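Local coordinates for group B streptococcal R4 surface protein (Streptococcus agalactiae, PDB 6S5X) that is a cell-wall-attached surface protein implicated in infection, whose immunoglobulin-like Rib domain, the most N-terminal one, probably serves as a building block of its extracellular stalk, at residues Glu28-Asn33 / Val43-Pro48; Thr47-Ala52 / Lys57-Val62. One frame throughout, in Å; residues are numbered along the deposited sequence.

Contact 1. Residues Glu28-Asn33 / Val43-Pro48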
loop_
_atom_site.group_PDB
_atom_site.type_symbol
_atom_site.label_atom_id
_atom_site.label_comp_id
_atom_site.label_asym_id
_atom_site.label_seq_id
_atom_site.Cartn_x
_atom_site.Cartn_y
_atom_site.Cartn_z
ATOM N N GLU A 28 2.571 4.474 -1.838
ATOM C CA GLU A 28 1.731 4.907 -2.955
ATOM C C GLU A 28 1.992 4.094 -4.225
ATOM O O GLU A 28 1.087 3.885 -5.032
ATOM C CB GLU A 28 1.962 6.395 -3.256
ATOM C CG GLU A 28 1.350 7.369 -2.229
ATOM C CD GLU A 28 2.197 7.605 -0.995
ATOM O OE1 GLU A 28 3.292 7.034 -0.892
ATOM O OE2 GLU A 28 1.759 8.384 -0.121
ATOM N N ASP A 29 3.218 3.635 -4.426
ATOM C CA ASP A 29 3.563 2.900 -5.636
ATOM C C ASP A 29 3.137 1.435 -5.557
ATOM O O ASP A 29 3.362 0.681 -6.511
ATOM C CB ASP A 29 5.078 3.049 -5.871
ATOM C CG ASP A 29 5.475 4.482 -6.299
ATOM O OD1 ASP A 29 4.640 5.195 -6.918
ATOM O OD2 ASP A 29 6.612 4.914 -6.002
ATOM N N SER A 30 2.579 1.015 -4.424
ATOM C CA SER A 30 2.011 -0.310 -4.217
ATOM C C SER A 30 0.484 -0.321 -4.282
ATOM O O SER A 30 -0.129 -1.326 -3.924
ATOM C CB SER A 30 2.471 -0.863 -2.869
ATOM O OG SER A 30 3.851 -1.215 -2.906
ATOM N N ILE A 31 -0.137 0.787 -4.681
ATOM C CA ILE A 31 -1.585 0.877 -4.830
ATOM C C ILE A 31 -1.887 1.229 -6.271
ATOM O O ILE A 31 -1.305 2.172 -6.811
ATOM C CB ILE A 31 -2.195 1.919 -3.874
ATOM C CG1 ILE A 31 -1.932 1.474 -2.446
ATOM C CG2 ILE A 31 -3.691 2.069 -4.175
ATOM C CD1 ILE A 31 -2.620 0.179 -2.107
ATOM N N GLY A 32 -2.790 0.471 -6.903
ATOM C CA GLY A 32 -3.032 0.663 -8.318
ATOM C C GLY A 32 -4.143 1.636 -8.660
ATOM O O GLY A 32 -4.325 1.982 -9.832
ATOM N N ASN A 33 -4.927 2.072 -7.684
ATOM C CA ASN A 33 -6.087 2.921 -7.972
ATOM C C ASN A 33 -6.223 4.043 -6.955
ATOM O O ASN A 33 -7.330 4.403 -6.535
ATOM C CB ASN A 33 -7.372 2.091 -8.025
ATOM C CG ASN A 33 -7.663 1.344 -6.732
ATOM O OD1 ASN A 33 -6.761 1.001 -5.961
ATOM N ND2 ASN A 33 -8.957 1.058 -6.506
ATOM N N VAL A 43 -1.899 6.390 2.575
ATOM C CA VAL A 43 -1.395 5.037 2.440
ATOM C C VAL A 43 -0.027 4.966 3.114
ATOM O O VAL A 43 0.754 5.929 3.081
ATOM C CB VAL A 43 -1.315 4.586 0.967
ATOM C CG1 VAL A 43 -2.684 4.550 0.334
ATOM C CG2 VAL A 43 -0.433 5.495 0.210
ATOM N N ALA A 44 0.225 3.860 3.799
ATOM C CA ALA A 44 1.496 3.654 4.464
ATOM C C ALA A 44 1.794 2.175 4.512
ATOM O O ALA A 44 0.882 1.349 4.605
ATOM C CB ALA A 44 1.471 4.235 5.883
ATOM N N PHE A 45 3.078 1.836 4.491
ATOM C CA PHE A 45 3.424 0.451 4.777
ATOM C C PHE A 45 3.176 0.162 6.252
ATOM O O PHE A 45 3.414 1.003 7.112
ATOM C CB PHE A 45 4.878 0.156 4.425
ATOM C CG PHE A 45 5.126 0.054 2.958
ATOM C CD1 PHE A 45 4.517 -0.920 2.203
ATOM C CD2 PHE A 45 5.959 0.952 2.340
ATOM C CE1 PHE A 45 4.745 -1.022 0.847
ATOM C CE2 PHE A 45 6.213 0.853 0.981
ATOM C CZ PHE A 45 5.590 -0.128 0.237
ATOM N N GLU A 46 2.659 -1.027 6.552
ATOM C CA GLU A 46 2.445 -1.358 7.956
ATOM C C GLU A 46 3.772 -1.383 8.698
ATOM O O GLU A 46 3.865 -0.982 9.865
ATOM C CB GLU A 46 1.727 -2.693 8.082
ATOM C CG GLU A 46 1.330 -2.998 9.513
ATOM C CD GLU A 46 0.540 -4.285 9.647
ATOM O OE1 GLU A 46 1.081 -5.352 9.300
ATOM O OE2 GLU A 46 -0.624 -4.223 10.097
ATOM N N THR A 47 4.804 -1.906 8.040
ATOM C CA THR A 47 6.139 -2.056 8.578
ATOM C C THR A 47 7.139 -1.652 7.506
ATOM O O THR A 47 6.894 -1.894 6.321
ATOM C CB THR A 47 6.343 -3.524 8.970
ATOM O OG1 THR A 47 5.417 -3.842 10.014
ATOM C CG2 THR A 47 7.740 -3.739 9.435
ATOM N N PRO A 48 8.257 -1.026 7.866
ATOM C CA PRO A 48 9.278 -0.726 6.861
ATOM C C PRO A 48 9.707 -1.954 6.068
ATOM O O PRO A 48 9.790 -3.067 6.589
ATOM C CB PRO A 48 10.423 -0.160 7.705
ATOM C CG PRO A 48 9.750 0.408 8.923
ATOM C CD PRO A 48 8.642 -0.541 9.207
HETATM O O HOH W 1 -0.347 8.876 2.041
#
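Glu28 lays the aliphatic part of its side chain across Val43, with Glu28 CG 3.6 Å from Val43 CG2. Two torsions put it there: CG lies anti to the carbonyl carbon (chi1 -73°), and a bend at chi2 (83°) folds the carboxylate back over the same methyl instead of letting it reach outward. Its end still meets solvent, where Glu28 OE2 accepts a hydrogen bond from a water at 3.1 Å. That water in turn accepts from Val43 N at 3.0 Å, so one molecule joins an acid on the 3-10 turn to the backbone of strand 42-45.

Val43 spreads its two methyls between unlike neighbours. While CG2 takes the methylene and carboxylate of Glu28, Val43 CG1 faces the buried Ile31, whose CG1 lies 4.2 Å away; a beta-branched residue suits a strand position that must serve both. Farther along, Phe45 starts out along the interface, but its ring reaches back to the turn and presents an edge to Ser30, with OG near the ring plane and 3.8 Å from Phe45 CZ. The small serine fits this buried place, and its hydroxyl is hydrogen-bonded to Gln17 of strand 17-20. Val61 of strand 55-64 touches Ser30, Ile31 and Val43 alike, so the inner side of the contact, at Ser30 and Ile31, faces the domain core, while Glu28 lies at the surface.

What passes between 28-33 and 43-48 is dispersion and one water bridge, with no direct polar bond. Such packing depends on the fit of side chains, and Glu28 contributes hydrocarbon to it while its charge remains hydrated.

Contact 2. Residues Thr47-Ala52 / Lys57-Val62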
loop_
_atom_site.group_PDB
_atom_site.type_symbol
_atom_site.label_atom_id
_atom_site.label_comp_id
_atom_site.label_asym_id
_atom_site.label_seq_id
_atom_site.Cartn_x
_atom_site.Cartn_y
_atom_site.Cartn_z
ATOM N N THR A 47 4.804 -1.906 8.040
ATOM C CA THR A 47 6.139 -2.056 8.578
ATOM C C THR A 47 7.139 -1.652 7.506
ATOM O O THR A 47 6.894 -1.894 6.321
ATOM C CB THR A 47 6.343 -3.524 8.970
ATOM O OG1 THR A 47 5.417 -3.842 10.014
ATOM C CG2 THR A 47 7.740 -3.739 9.435
ATOM N N PRO A 48 8.257 -1.026 7.866
ATOM C CA PRO A 48 9.278 -0.726 6.861
ATOM C C PRO A 48 9.707 -1.954 6.068
ATOM O O PRO A 48 9.790 -3.067 6.589
ATOM C CB PRO A 48 10.423 -0.160 7.705
ATOM C CG PRO A 48 9.750 0.408 8.923
ATOM C CD PRO A 48 8.642 -0.541 9.207
ATOM N N VAL A 49 9.943 -1.746 4.790
ATOM C CA VAL A 49 10.331 -2.826 3.888
ATOM C C VAL A 49 11.842 -2.995 3.921
ATOM O O VAL A 49 12.580 -2.015 3.856
ATOM C CB VAL A 49 9.859 -2.533 2.466
ATOM C CG1 VAL A 49 10.320 -3.638 1.545
ATOM C CG2 VAL A 49 8.340 -2.377 2.494
ATOM N N ASP A 50 12.286 -4.239 4.045
ATOM C CA ASP A 50 13.704 -4.598 4.009
ATOM C C ASP A 50 14.186 -4.637 2.559
ATOM O O ASP A 50 13.710 -5.449 1.764
ATOM C CB ASP A 50 13.907 -5.956 4.684
ATOM C CG ASP A 50 15.223 -6.581 4.331
ATOM O OD1 ASP A 50 16.185 -5.813 4.202
ATOM O OD2 ASP A 50 15.317 -7.823 4.212
ATOM N N THR A 51 15.108 -3.747 2.198
ATOM C CA THR A 51 15.679 -3.774 0.854
ATOM C C THR A 51 17.190 -3.969 0.889
ATOM O O THR A 51 17.876 -3.674 -0.104
ATOM C CB THR A 51 15.345 -2.504 0.063
ATOM O OG1 THR A 51 16.000 -1.360 0.635
ATOM C CG2 THR A 51 13.853 -2.269 0.021
ATOM N N ALA A 52 17.733 -4.476 1.997
ATOM C CA ALA A 52 19.180 -4.631 2.110
ATOM C C ALA A 52 19.712 -5.803 1.312
ATOM O O ALA A 52 20.912 -5.835 1.009
ATOM C CB ALA A 52 19.565 -4.791 3.582
ATOM N N LYS A 57 9.786 -9.433 -1.087
ATOM C CA LYS A 57 9.487 -9.047 0.273
ATOM C C LYS A 57 7.986 -8.856 0.412
ATOM O O LYS A 57 7.438 -7.942 -0.220
ATOM C CB LYS A 57 10.209 -7.743 0.625
ATOM C CG LYS A 57 11.684 -7.671 0.206
ATOM C CD LYS A 57 12.516 -8.724 0.841
ATOM C CE LYS A 57 13.964 -8.583 0.333
ATOM N NZ LYS A 57 14.991 -9.197 1.180
ATOM N N PRO A 58 7.287 -9.631 1.240
ATOM C CA PRO A 58 5.869 -9.343 1.465
ATOM C C PRO A 58 5.724 -8.111 2.320
ATOM O O PRO A 58 6.529 -7.865 3.226
ATOM C CB PRO A 58 5.348 -10.586 2.183
ATOM C CG PRO A 58 6.567 -11.158 2.869
ATOM C CD PRO A 58 7.737 -10.825 1.982
ATOM N N ALA A 59 4.687 -7.331 2.016
ATOM C CA ALA A 59 4.422 -6.093 2.720
ATOM C C ALA A 59 2.921 -5.894 2.787
ATOM O O ALA A 59 2.164 -6.523 2.045
ATOM C CB ALA A 59 5.089 -4.908 2.032
ATOM N N LYS A 60 2.493 -4.996 3.674
ATOM C CA LYS A 60 1.080 -4.648 3.780
ATOM C C LYS A 60 0.942 -3.139 3.683
ATOM O O LYS A 60 1.672 -2.407 4.364
ATOM C CB LYS A 60 0.474 -5.154 5.098
ATOM C CG LYS A 60 0.452 -6.672 5.266
ATOM C CD LYS A 60 -0.210 -7.056 6.585
ATOM C CE LYS A 60 -1.683 -6.659 6.630
ATOM N NZ LYS A 60 -2.497 -7.367 5.593
ATOM N N VAL A 61 0.038 -2.666 2.829
ATOM C CA VAL A 61 -0.272 -1.241 2.748
ATOM C C VAL A 61 -1.560 -0.999 3.535
ATOM O O VAL A 61 -2.580 -1.657 3.296
ATOM C CB VAL A 61 -0.407 -0.760 1.298
ATOM C CG1 VAL A 61 -0.770 0.696 1.262
ATOM C CG2 VAL A 61 0.882 -0.994 0.529
ATOM N N VAL A 62 -1.483 -0.091 4.495
ATOM C CA VAL A 62 -2.637 0.360 5.263
ATOM C C VAL A 62 -3.181 1.622 4.610
ATOM O O VAL A 62 -2.468 2.619 4.454
ATOM C CB VAL A 62 -2.275 0.614 6.732
ATOM C CG1 VAL A 62 -3.510 1.063 7.481
ATOM C CG2 VAL A 62 -1.725 -0.632 7.355
HETATM O O HOH W 2 4.305 -4.097 5.682
#
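Lys57 passes its methylenes over the carbonyl oxygen of Asp50, and with Val49 lying against Lys57 and Ala59 this forms the packed part of the contact. The lysine chain bends at chi2 (-61°) and then runs extended, which brings Lys57 CG to 3.4 Å and CE to 3.5 Å from Asp50 O. Val49 CG2 rests 4.1 Å from Ala59 CB, an apolar touch in which the short alanine lets the loop lie near the strand.

The loose side begins at the exposed Asp50. The ammonium has its stronger partner in the carbonyl of Thr53, and Asp50 OD2 adds a weak salt-bridge link, 3.3 Å from Lys57 NZ. Asp50 suits its place because its other oxygen closes an Asx turn: OD1 accepts from Ala52 N at 3.0 Å, the donor lying above the carboxylate plane. Toward Thr47 direct contact gives way to water, one molecule accepting from Lys60 N at 2.9 Å and, at a longer 3.3 Å, from Thr47 N.

Strand 55-64 lies between strands 42-45 and 70-80, and the loop passes the side-chain side of Lys57 and Ala59, with Thr51 on Val79 of strand 70-80 and Val49 on Pro25.

How the contacts relate
From the N terminus, the chain leaves strand 17-20, makes the 3-10 turn that ends at 28-30 and goes on to strand 42-45; contact 1 closes the nine-residue loop 34-42. The same strand then leads through Thr47 and Pro48, shared by both contacts, into 47-52, and contact 2 closes the short turn 53-56, which leads into strand 55-64. The two closures follow in series, neither nested nor crossed. They are joined by antiparallel pairing of strands 42-45 and 55-64: Glu46 N lies 2.8 Å from Lys60 O, and Ala44 O the same distance from Val62 N, both probable hydrogen bonds. Together they tie the turn and an outer strand to the sheet of this immunoglobulin-like domain.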